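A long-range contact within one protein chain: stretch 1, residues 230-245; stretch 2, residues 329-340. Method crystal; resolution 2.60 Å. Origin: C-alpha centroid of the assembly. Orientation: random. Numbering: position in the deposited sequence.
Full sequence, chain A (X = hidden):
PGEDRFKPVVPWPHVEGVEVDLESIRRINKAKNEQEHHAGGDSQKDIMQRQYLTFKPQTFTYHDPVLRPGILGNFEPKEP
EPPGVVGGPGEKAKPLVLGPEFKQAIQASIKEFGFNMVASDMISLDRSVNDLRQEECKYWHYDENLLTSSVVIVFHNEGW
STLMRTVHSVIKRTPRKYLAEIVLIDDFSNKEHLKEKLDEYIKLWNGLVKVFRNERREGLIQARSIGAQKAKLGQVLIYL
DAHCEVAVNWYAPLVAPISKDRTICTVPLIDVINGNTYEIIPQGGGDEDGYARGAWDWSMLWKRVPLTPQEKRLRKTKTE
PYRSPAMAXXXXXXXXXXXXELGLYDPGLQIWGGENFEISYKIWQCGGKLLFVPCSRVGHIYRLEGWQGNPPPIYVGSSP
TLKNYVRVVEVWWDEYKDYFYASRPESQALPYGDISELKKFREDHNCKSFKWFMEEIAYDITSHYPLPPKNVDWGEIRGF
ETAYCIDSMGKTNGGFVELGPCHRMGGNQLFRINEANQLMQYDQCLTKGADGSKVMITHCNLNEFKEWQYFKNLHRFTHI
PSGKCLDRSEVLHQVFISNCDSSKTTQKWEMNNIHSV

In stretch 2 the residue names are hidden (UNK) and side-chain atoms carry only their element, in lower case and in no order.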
ATOM      1  N   LYS A 230      35.509  -3.218 -17.723  1.00 30.06           N
ATOM      2  CA  LYS A 230      36.182  -1.931 -17.719  1.00 33.48           C
ATOM      3  C   LYS A 230      37.025  -1.717 -16.476  1.00 35.32           C
ATOM      4  O   LYS A 230      37.741  -0.714 -16.402  1.00 35.44           O
ATOM      5  CB  LYS A 230      35.158  -0.796 -17.876  1.00 35.42           C
ATOM      6  CG  LYS A 230      34.620  -0.681 -19.320  1.00 33.35           C
ATOM      7  CD  LYS A 230      33.200  -0.137 -19.353  1.00 38.50           C
ATOM      8  CE  LYS A 230      32.833   0.368 -20.736  1.00 34.01           C
ATOM      9  NZ  LYS A 230      34.018   1.004 -21.385  1.00 53.27           N
ATOM     10  N   ALA A 231      36.977  -2.638 -15.518  1.00 33.76           N
ATOM     11  CA  ALA A 231      37.701  -2.490 -14.257  1.00 31.45           C
ATOM     12  C   ALA A 231      38.777  -3.558 -14.283  1.00 29.80           C
ATOM     13  O   ALA A 231      38.549  -4.697 -13.885  1.00 26.32           O
ATOM     14  CB  ALA A 231      36.793  -2.634 -13.049  1.00 29.00           C
ATOM     15  N   LYS A 232      39.955  -3.176 -14.762  1.00 29.53           N
ATOM     16  CA  LYS A 232      40.964  -4.135 -15.175  1.00 31.56           C
ATOM     17  C   LYS A 232      42.145  -4.239 -14.227  1.00 32.88           C
ATOM     18  O   LYS A 232      42.886  -5.223 -14.309  1.00 34.78           O
ATOM     19  CB  LYS A 232      41.500  -3.762 -16.552  1.00 28.56           C
ATOM     20  CG  LYS A 232      40.455  -3.643 -17.605  1.00 33.97           C
ATOM     21  CD  LYS A 232      40.996  -2.773 -18.695  1.00 40.71           C
ATOM     22  CE  LYS A 232      40.413  -3.129 -20.031  1.00 41.55           C
ATOM     23  NZ  LYS A 232      41.561  -3.225 -20.983  1.00 68.34           N
ATOM     24  N   LEU A 233      42.327  -3.259 -13.329  1.00 30.78           N
ATOM     25  CA  LEU A 233      43.544  -3.137 -12.527  1.00 23.96           C
ATOM     26  C   LEU A 233      43.588  -4.080 -11.326  1.00 30.84           C
ATOM     27  O   LEU A 233      44.673  -4.494 -10.909  1.00 34.25           O
ATOM     28  CB  LEU A 233      43.672  -1.718 -12.024  1.00 22.92           C
ATOM     29  CG  LEU A 233      44.284  -0.643 -12.890  1.00 30.34           C
ATOM     30  CD1 LEU A 233      44.221  -1.000 -14.351  1.00 24.46           C
ATOM     31  CD2 LEU A 233      43.559   0.649 -12.603  1.00 24.12           C
ATOM     32  N   GLY A 234      42.460  -4.373 -10.699  1.00 28.83           N
ATOM     33  CA  GLY A 234      42.505  -5.093  -9.452  1.00 26.00           C
ATOM     34  C   GLY A 234      42.519  -6.604  -9.626  1.00 28.15           C
ATOM     35  O   GLY A 234      42.059  -7.200 -10.597  1.00 29.48           O
ATOM     36  N   GLN A 235      43.073  -7.275  -8.641  1.00 26.91           N
ATOM     37  CA  GLN A 235      43.015  -8.718  -8.702  1.00 27.34           C
ATOM     38  C   GLN A 235      41.624  -9.246  -8.371  1.00 29.34           C
ATOM     39  O   GLN A 235      41.185 -10.223  -8.990  1.00 33.04           O
ATOM     40  CB  GLN A 235      44.071  -9.305  -7.773  1.00 28.99           C
ATOM     41  CG  GLN A 235      45.485  -8.895  -8.158  1.00 28.33           C
ATOM     42  CD  GLN A 235      46.509  -9.274  -7.113  1.00 32.12           C
ATOM     43  OE1 GLN A 235      46.334  -8.968  -5.928  1.00 33.55           O
ATOM     44  NE2 GLN A 235      47.582  -9.958  -7.541  1.00 27.85           N
ATOM     45  N   VAL A 236      40.897  -8.631  -7.428  1.00 24.84           N
ATOM     46  CA  VAL A 236      39.525  -9.062  -7.196  1.00 25.60           C
ATOM     47  C   VAL A 236      38.590  -7.903  -7.487  1.00 24.57           C
ATOM     48  O   VAL A 236      38.941  -6.735  -7.301  1.00 27.23           O
ATOM     49  CB  VAL A 236      39.276  -9.638  -5.778  1.00 27.67           C
ATOM     50  CG1 VAL A 236      40.572 -10.086  -5.118  1.00 29.29           C
ATOM     51  CG2 VAL A 236      38.447  -8.716  -4.905  1.00 18.85           C
ATOM     52  N   LEU A 237      37.404  -8.240  -8.003  1.00 20.62           N
ATOM     53  CA  LEU A 237      36.310  -7.290  -8.155  1.00 20.40           C
ATOM     54  C   LEU A 237      35.490  -7.243  -6.873  1.00 23.85           C
ATOM     55  O   LEU A 237      35.143  -8.288  -6.320  1.00 27.05           O
ATOM     56  CB  LEU A 237      35.417  -7.683  -9.326  1.00 20.83           C
ATOM     57  CG  LEU A 237      36.091  -7.704 -10.700  1.00 26.15           C
ATOM     58  CD1 LEU A 237      35.223  -8.456 -11.691  1.00 22.14           C
ATOM     59  CD2 LEU A 237      36.334  -6.243 -11.161  1.00 24.59           C
ATOM     60  N   ILE A 238      35.212  -6.041  -6.377  1.00 23.12           N
ATOM     61  CA  ILE A 238      34.298  -5.866  -5.258  1.00 23.22           C
ATOM     62  C   ILE A 238      33.160  -5.007  -5.771  1.00 25.55           C
ATOM     63  O   ILE A 238      33.362  -3.824  -6.068  1.00 25.48           O
ATOM     64  CB  ILE A 238      34.955  -5.215  -4.033  1.00 26.63           C
ATOM     65  CG1 ILE A 238      36.240  -5.949  -3.629  1.00 25.49           C
ATOM     66  CG2 ILE A 238      33.941  -5.187  -2.847  1.00 24.38           C
ATOM     67  CD1 ILE A 238      36.819  -5.483  -2.306  1.00 20.74           C
ATOM     68  N   TYR A 239      31.969  -5.590  -5.871  1.00 23.87           N
ATOM     69  CA  TYR A 239      30.792  -4.831  -6.266  1.00 23.79           C
ATOM     70  C   TYR A 239      30.128  -4.193  -5.051  1.00 24.31           C
ATOM     71  O   TYR A 239      30.049  -4.799  -3.978  1.00 24.25           O
ATOM     72  CB  TYR A 239      29.799  -5.737  -7.005  1.00 27.60           C
ATOM     73  CG  TYR A 239      30.288  -6.132  -8.363  1.00 24.47           C
ATOM     74  CD1 TYR A 239      30.011  -5.342  -9.469  1.00 22.32           C
ATOM     75  CD2 TYR A 239      31.053  -7.286  -8.538  1.00 20.60           C
ATOM     76  CE1 TYR A 239      30.485  -5.685 -10.741  1.00 24.90           C
ATOM     77  CE2 TYR A 239      31.533  -7.644  -9.789  1.00 22.95           C
ATOM     78  CZ  TYR A 239      31.251  -6.833 -10.896  1.00 24.30           C
ATOM     79  OH  TYR A 239      31.726  -7.164 -12.156  1.00 25.00           O
ATOM     80  N   LEU A 240      29.633  -2.966  -5.245  1.00 28.30           N
ATOM     81  CA  LEU A 240      29.004  -2.141  -4.217  1.00 29.98           C
ATOM     82  C   LEU A 240      27.852  -1.352  -4.825  1.00 27.32           C
ATOM     83  O   LEU A 240      28.029  -0.735  -5.877  1.00 30.27           O
ATOM     84  CB  LEU A 240      30.023  -1.158  -3.618  1.00 29.83           C
ATOM     85  CG  LEU A 240      30.567  -1.364  -2.201  1.00 28.55           C
ATOM     86  CD1 LEU A 240      30.476  -2.793  -1.804  1.00 27.63           C
ATOM     87  CD2 LEU A 240      31.997  -0.887  -2.116  1.00 23.01           C
ATOM     88  N   ASP A 241      26.687  -1.357  -4.158  1.00 29.17           N
ATOM     89  CA  ASP A 241      25.561  -0.483  -4.520  1.00 30.79           C
ATOM     90  C   ASP A 241      26.041   0.975  -4.508  1.00 31.77           C
ATOM     91  O   ASP A 241      27.031   1.321  -3.865  1.00 25.26           O
ATOM     92  CB  ASP A 241      24.358  -0.654  -3.540  1.00 32.68           C
ATOM     93  CG  ASP A 241      23.144  -1.448  -4.145  1.00 41.57           C
ATOM     94  OD1 ASP A 241      23.445  -2.396  -4.910  1.00 46.21           O
ATOM     95  OD2 ASP A 241      21.912  -1.148  -3.842  1.00 36.54           O
ATOM     96  N   ALA A 242      25.332   1.849  -5.218  1.00 32.07           N
ATOM     97  CA  ALA A 242      25.745   3.249  -5.182  1.00 28.45           C
ATOM     98  C   ALA A 242      25.252   3.987  -3.933  1.00 31.12           C
ATOM     99  O   ALA A 242      25.396   5.211  -3.846  1.00 33.33           O
ATOM    100  CB  ALA A 242      25.286   3.971  -6.448  1.00 28.55           C
ATOM    101  N   HIS A 243      24.697   3.280  -2.953  1.00 33.30           N
ATOM    102  CA  HIS A 243      24.210   3.873  -1.714  1.00 26.83           C
ATOM    103  C   HIS A 243      24.662   2.993  -0.543  1.00 30.36           C
ATOM    104  O   HIS A 243      23.862   2.411   0.191  1.00 28.79           O
ATOM    105  CB  HIS A 243      22.685   4.051  -1.759  1.00 27.62           C
ATOM    106  CG  HIS A 243      21.978   3.008  -2.580  1.00 33.96           C
ATOM    107  ND1 HIS A 243      21.485   3.261  -3.839  1.00 31.50           N
ATOM    108  CD2 HIS A 243      21.724   1.698  -2.331  1.00 35.20           C
ATOM    109  CE1 HIS A 243      20.945   2.154  -4.325  1.00 43.94           C
ATOM    110  NE2 HIS A 243      21.076   1.189  -3.429  1.00 40.81           N
ATOM    111  N   CYS A 244      25.984   2.903  -0.362  1.00 34.83           N
ATOM    112  CA  CYS A 244      26.591   2.071   0.669  1.00 28.94           C
ATOM    113  C   CYS A 244      27.581   2.872   1.511  1.00 28.84           C
ATOM    114  O   CYS A 244      28.151   3.874   1.062  1.00 29.51           O
ATOM    115  CB  CYS A 244      27.314   0.866   0.049  1.00 25.53           C
ATOM    116  SG  CYS A 244      26.198  -0.210  -0.815  1.00 38.85           S
ATOM    117  N   GLU A 245      27.790   2.396   2.745  1.00 25.01           N
ATOM    118  CA  GLU A 245      28.826   2.919   3.640  1.00 24.63           C
ATOM    119  C   GLU A 245      29.546   1.732   4.263  1.00 25.07           C
ATOM    120  O   GLU A 245      28.982   0.988   5.075  1.00 28.77           O
ATOM    121  CB  GLU A 245      28.254   3.846   4.717  1.00 19.65           C
ATOM    122  CG  GLU A 245      27.818   5.186   4.179  1.00 30.80           C
ATOM    123  CD  GLU A 245      27.208   6.088   5.250  1.00 39.08           C
ATOM    124  OE1 GLU A 245      27.934   6.485   6.185  1.00 35.30           O
ATOM    125  OE2 GLU A 245      25.997   6.393   5.165  1.00 33.33           O
ATOM    126  N   UNK A 329      22.997 -10.250  -3.635  1.00 32.45           N
ATOM    127  CA  UNK A 329      23.343  -9.960  -5.016  1.00 30.97           C
ATOM    128  C   UNK A 329      24.082  -8.667  -5.299  1.00 32.16           C
ATOM    129  O   UNK A 329      24.899  -8.608  -6.222  1.00 31.26           O
ATOM    130  N   UNK A 330      23.796  -7.612  -4.544  1.00 34.35           N
ATOM    131  CA  UNK A 330      24.396  -6.324  -4.834  1.00 31.64           C
ATOM    132  C   UNK A 330      25.863  -6.204  -4.466  1.00 32.97           C
ATOM    133  O   UNK A 330      26.642  -5.608  -5.214  1.00 34.41           O
ATOM    134  N   UNK A 331      26.248  -6.763  -3.317  1.00 27.59           N
ATOM    135  CA  UNK A 331      27.562  -6.571  -2.716  1.00 26.29           C
ATOM    136  C   UNK A 331      28.247  -7.926  -2.614  1.00 27.76           C
ATOM    137  O   UNK A 331      27.754  -8.823  -1.925  1.00 26.49           O
ATOM    138  c   UNK A 331      26.450  -4.804  -1.035  1.00 38.09           C
ATOM    139  c   UNK A 331      26.449  -3.687  -2.067  1.00 27.21           C
ATOM    140  c   UNK A 331      27.465  -5.924  -1.321  1.00 22.60           C
ATOM    141  c   UNK A 331      26.604  -4.238   0.406  1.00 32.51           C
ATOM    142  N   UNK A 332      29.376  -8.073  -3.287  1.00 23.28           N
ATOM    143  CA  UNK A 332      30.159  -9.297  -3.150  1.00 25.03           C
ATOM    144  C   UNK A 332      31.577  -9.028  -3.657  1.00 25.38           C
ATOM    145  O   UNK A 332      31.880  -7.954  -4.189  1.00 25.53           O
ATOM    146  c   UNK A 332      30.280 -10.963  -6.216  1.00 23.60           C
ATOM    147  c   UNK A 332      29.392 -10.317  -5.372  1.00 22.75           C
ATOM    148  c   UNK A 332      28.261  -9.392  -7.290  1.00 20.03           C
ATOM    149  c   UNK A 332      29.138 -10.015  -8.127  1.00 21.61           C
ATOM    150  c   UNK A 332      29.493 -10.481  -3.877  1.00 23.40           C
ATOM    151  c   UNK A 332      30.163 -10.812  -7.599  1.00 26.70           C
ATOM    152  c   UNK A 332      28.385  -9.544  -5.933  1.00 24.52           C
ATOM    153  N   UNK A 333      32.439 -10.026  -3.490  1.00 26.53           N
ATOM    154  CA  UNK A 333      33.807 -10.002  -3.995  1.00 24.63           C
ATOM    155  C   UNK A 333      34.118 -11.351  -4.635  1.00 27.89           C
ATOM    156  O   UNK A 333      33.810 -12.397  -4.053  1.00 31.87           O
ATOM    157  c   UNK A 333      34.791  -9.691  -2.855  1.00 21.83           C
ATOM    158  N   UNK A 334      34.684 -11.330  -5.850  1.00 33.70           N
ATOM    159  CA  UNK A 334      35.249 -12.511  -6.500  1.00 30.11           C
ATOM    160  C   UNK A 334      36.586 -12.128  -7.083  1.00 27.40           C
ATOM    161  O   UNK A 334      36.800 -10.986  -7.499  1.00 27.20           O
ATOM    162  c   UNK A 334      32.528 -13.001  -9.174  1.00 45.56           C
ATOM    163  c   UNK A 334      33.784 -14.473  -7.339  1.00 29.15           C
ATOM    164  c   UNK A 334      34.426 -13.112  -7.663  1.00 29.84           C
ATOM    165  c   UNK A 334      33.446 -12.145  -8.268  1.00 30.79           C
ATOM    166  N   UNK A 335      37.465 -13.130  -7.177  1.00 25.71           N
ATOM    167  CA  UNK A 335      38.672 -12.952  -7.962  1.00 28.02           C
ATOM    168  C   UNK A 335      38.277 -12.694  -9.411  1.00 29.30           C
ATOM    169  O   UNK A 335      37.361 -13.325  -9.947  1.00 26.72           O
ATOM    170  o   UNK A 335      40.755 -15.009 -10.303  1.00 35.28           O
ATOM    171  c   UNK A 335      41.006 -13.938  -8.206  1.00 28.55           C
ATOM    172  c   UNK A 335      41.468 -14.911  -9.275  1.00 38.32           C
ATOM    173  c   UNK A 335      39.567 -14.173  -7.834  1.00 27.51           C
ATOM    174  o   UNK A 335      42.521 -15.583  -9.066  1.00 36.37           O
ATOM    175  N   UNK A 336      38.906 -11.726 -10.039  1.00 28.81           N
ATOM    176  CA  UNK A 336      38.442 -11.251 -11.323  1.00 29.63           C
ATOM    177  C   UNK A 336      38.477 -12.267 -12.454  1.00 29.75           C
ATOM    178  O   UNK A 336      37.580 -12.327 -13.260  1.00 26.62           O
ATOM    179  c   UNK A 336      39.413  -7.891 -15.824  1.00 32.27           C
ATOM    180  c   UNK A 336      39.209 -10.000 -11.709  1.00 28.26           C
ATOM    181  n   UNK A 336      40.285  -8.847 -16.034  1.00 30.23           N
ATOM    182  c   UNK A 336      39.583  -8.292 -13.440  1.00 28.82           C
ATOM    183  n   UNK A 336      39.053  -7.611 -14.591  1.00 28.16           N
ATOM    184  n   UNK A 336      38.894  -7.231 -16.830  1.00 28.26           N
ATOM    185  c   UNK A 336      38.600  -9.261 -12.867  1.00 30.42           C
ATOM    186  N   UNK A 337      39.537 -13.045 -12.520  1.00 30.66           N
ATOM    187  CA  UNK A 337      39.645 -14.079 -13.515  1.00 33.30           C
ATOM    188  C   UNK A 337      38.584 -15.140 -13.320  1.00 35.37           C
ATOM    189  O   UNK A 337      38.020 -15.639 -14.272  1.00 35.35           O
ATOM    190  c   UNK A 337      41.838 -14.544 -14.708  1.00 40.04           C
ATOM    191  c   UNK A 337      41.026 -14.704 -13.447  1.00 35.62           C
ATOM    192  o   UNK A 337      43.125 -16.170 -15.850  1.00 59.90           O
ATOM    193  o   UNK A 337      43.719 -15.671 -13.795  1.00 58.76           O
ATOM    194  c   UNK A 337      42.975 -15.533 -14.789  1.00 61.52           C
ATOM    195  N   UNK A 338      38.337 -15.494 -12.069  1.00 30.97           N
ATOM    196  CA  UNK A 338      37.371 -16.521 -11.740  1.00 29.70           C
ATOM    197  C   UNK A 338      35.954 -16.159 -12.144  1.00 32.48           C
ATOM    198  O   UNK A 338      35.255 -16.961 -12.717  1.00 32.24           O
ATOM    199  c   UNK A 338      36.718 -19.165 -10.312  1.00 31.44           C
ATOM    200  c   UNK A 338      35.552 -17.682  -8.904  1.00 26.19           C
ATOM    201  c   UNK A 338      35.910 -20.191  -9.908  1.00 30.68           C
ATOM    202  c   UNK A 338      37.420 -16.789 -10.252  1.00 28.86           C
ATOM    203  c   UNK A 338      34.745 -18.703  -8.488  1.00 27.17           C
ATOM    204  c   UNK A 338      36.543 -17.901  -9.815  1.00 30.99           C
ATOM    205  c   UNK A 338      34.922 -19.956  -8.994  1.00 26.14           C
ATOM    206  N   UNK A 339      35.547 -14.930 -11.869  1.00 32.05           N
ATOM    207  CA  UNK A 339      34.315 -14.399 -12.420  1.00 29.64           C
ATOM    208  C   UNK A 339      34.301 -14.541 -13.939  1.00 29.10           C
ATOM    209  O   UNK A 339      33.299 -14.968 -14.522  1.00 29.47           O
ATOM    210  c   UNK A 339      34.150 -12.941 -12.008  1.00 28.40           C
ATOM    211  c   UNK A 339      30.156 -11.552 -12.328  1.00 28.64           C
ATOM    212  c   UNK A 339      31.194 -10.646 -12.320  1.00 25.69           C
ATOM    213  c   UNK A 339      32.485 -11.102 -12.218  1.00 33.40           C
ATOM    214  c   UNK A 339      32.757 -12.454 -12.124  1.00 30.93           C
ATOM    215  c   UNK A 339      31.714 -13.353 -12.145  1.00 24.90           C
ATOM    216  c   UNK A 339      30.421 -12.911 -12.241  1.00 28.90           C
ATOM    217  N   UNK A 340      35.410 -14.209 -14.611  1.00 29.94           N
ATOM    218  CA  UNK A 340      35.410 -14.429 -16.055  1.00 29.57           C
ATOM    219  C   UNK A 340      35.352 -15.916 -16.386  1.00 28.83           C
ATOM    220  O   UNK A 340      34.593 -16.320 -17.276  1.00 25.82           O
ATOM    221  c   UNK A 340      36.598 -13.745 -16.723  1.00 22.11           C
ATOM    222  c   UNK A 340      35.470 -10.492 -18.289  1.00 20.55           C
ATOM    223  c   UNK A 340      36.366 -12.295 -16.949  1.00 25.27           C
ATOM    224  c   UNK A 340      35.835  -9.588 -17.319  1.00 22.16           C
ATOM    225  c   UNK A 340      36.704 -11.375 -15.971  1.00 24.48           C
ATOM    226  c   UNK A 340      35.731 -11.845 -18.100  1.00 19.34           C
ATOM    227  c   UNK A 340      36.452 -10.037 -16.151  1.00 24.90           C
TER
HETATM  228  O   HOH W   1      42.448 -11.883 -11.045  1.00 35.43           O

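Position 329 has no side-chain atoms, and its backbone angles (phi 128°, psi -34°) would jam a CB against the preceding carbonyl oxygen; it is Gly329. Position 330 also carries none. An ideal CB would point toward stretch 1 and lie 3.0 Å from Asp241 OD1, a clash, which fits Gly330.

At position 331 there are four carbons, forked at the second. The first carbon is unbranched, which excludes isoleucine, and one terminal carbon reaches Asp241 and Cys244: this is Leu331. Leu331 CD2 lies 3.1 Å from Asp241 N and 3.7 Å from Cys244 SG. Position 332 has one carbon followed by a six-carbon ring with no oxygen, lying against the Tyr239 ring, which identifies Phe332. Tyr239 CD2 sits over one face of the Phe332 ring, 3.4 Å from Phe332 CZ; the two rings are near parallel (22°) but slid apart, so they barely overlap.

A single carbon at position 333, meeting Ile238 and Val236, means Ala333. Ala333 CB lies 4.1 Å from Ile238 CG1 and 4.3 Å from Val236 CG2, on the same face of the sheet as Ile238. Position 334 has four carbons, forked at the first with one arm two carbons long. They share the other face with Leu237 but make no close contact with stretch 1, while the backbone N and O both hydrogen-bond to Leu237: Ile334.

Position 335 shows three carbons, the third bearing two oxygens; its CB points away from stretch 1, hence Glu335. Glu335 OE1 accepts from the backbone N of position 338 at 3.0 Å, capping the helix that follows. At position 336, three carbons, a nitrogen and a carbon with two more nitrogens pass Leu237 and reach Ala231, defining Arg336. Arg336 CG lies 3.7 Å from Leu237 CG, and Arg336 NE gives a weak hydrogen bond to Ala231 O at 3.0 Å, with Lys232 CA over one guanidinium face.

Position 337, three carbons ending in two oxygens, is the exposed Glu337. Positions 338, 339 and 340 each have one carbon and a six-carbon ring without oxygen; that of 339 points toward stretch 1 and meets Leu237 and Tyr239. They are Phe338, Phe339 and Phe340. Phe339 CD2 lies 3.8 Å from Leu237 CD1, and Phe339 CE2 lies 3.5 Å from Tyr239 OH, both at the edge of the Phe339 ring.

The contact is an antiparallel strand pairing. Leu237 N donates to Ile334 O (2.9 Å), Ile334 N to Leu237 O (3.1 Å) and Tyr239 N to Phe332 O (2.9 Å). Arg336 N extends the ladder to Gln235 O (2.9 Å) as the chain turns into its helix, which brings Phe339 against Leu237 and Tyr239.

Stretch 2, residues 329-340: GGLFAIEREFFF
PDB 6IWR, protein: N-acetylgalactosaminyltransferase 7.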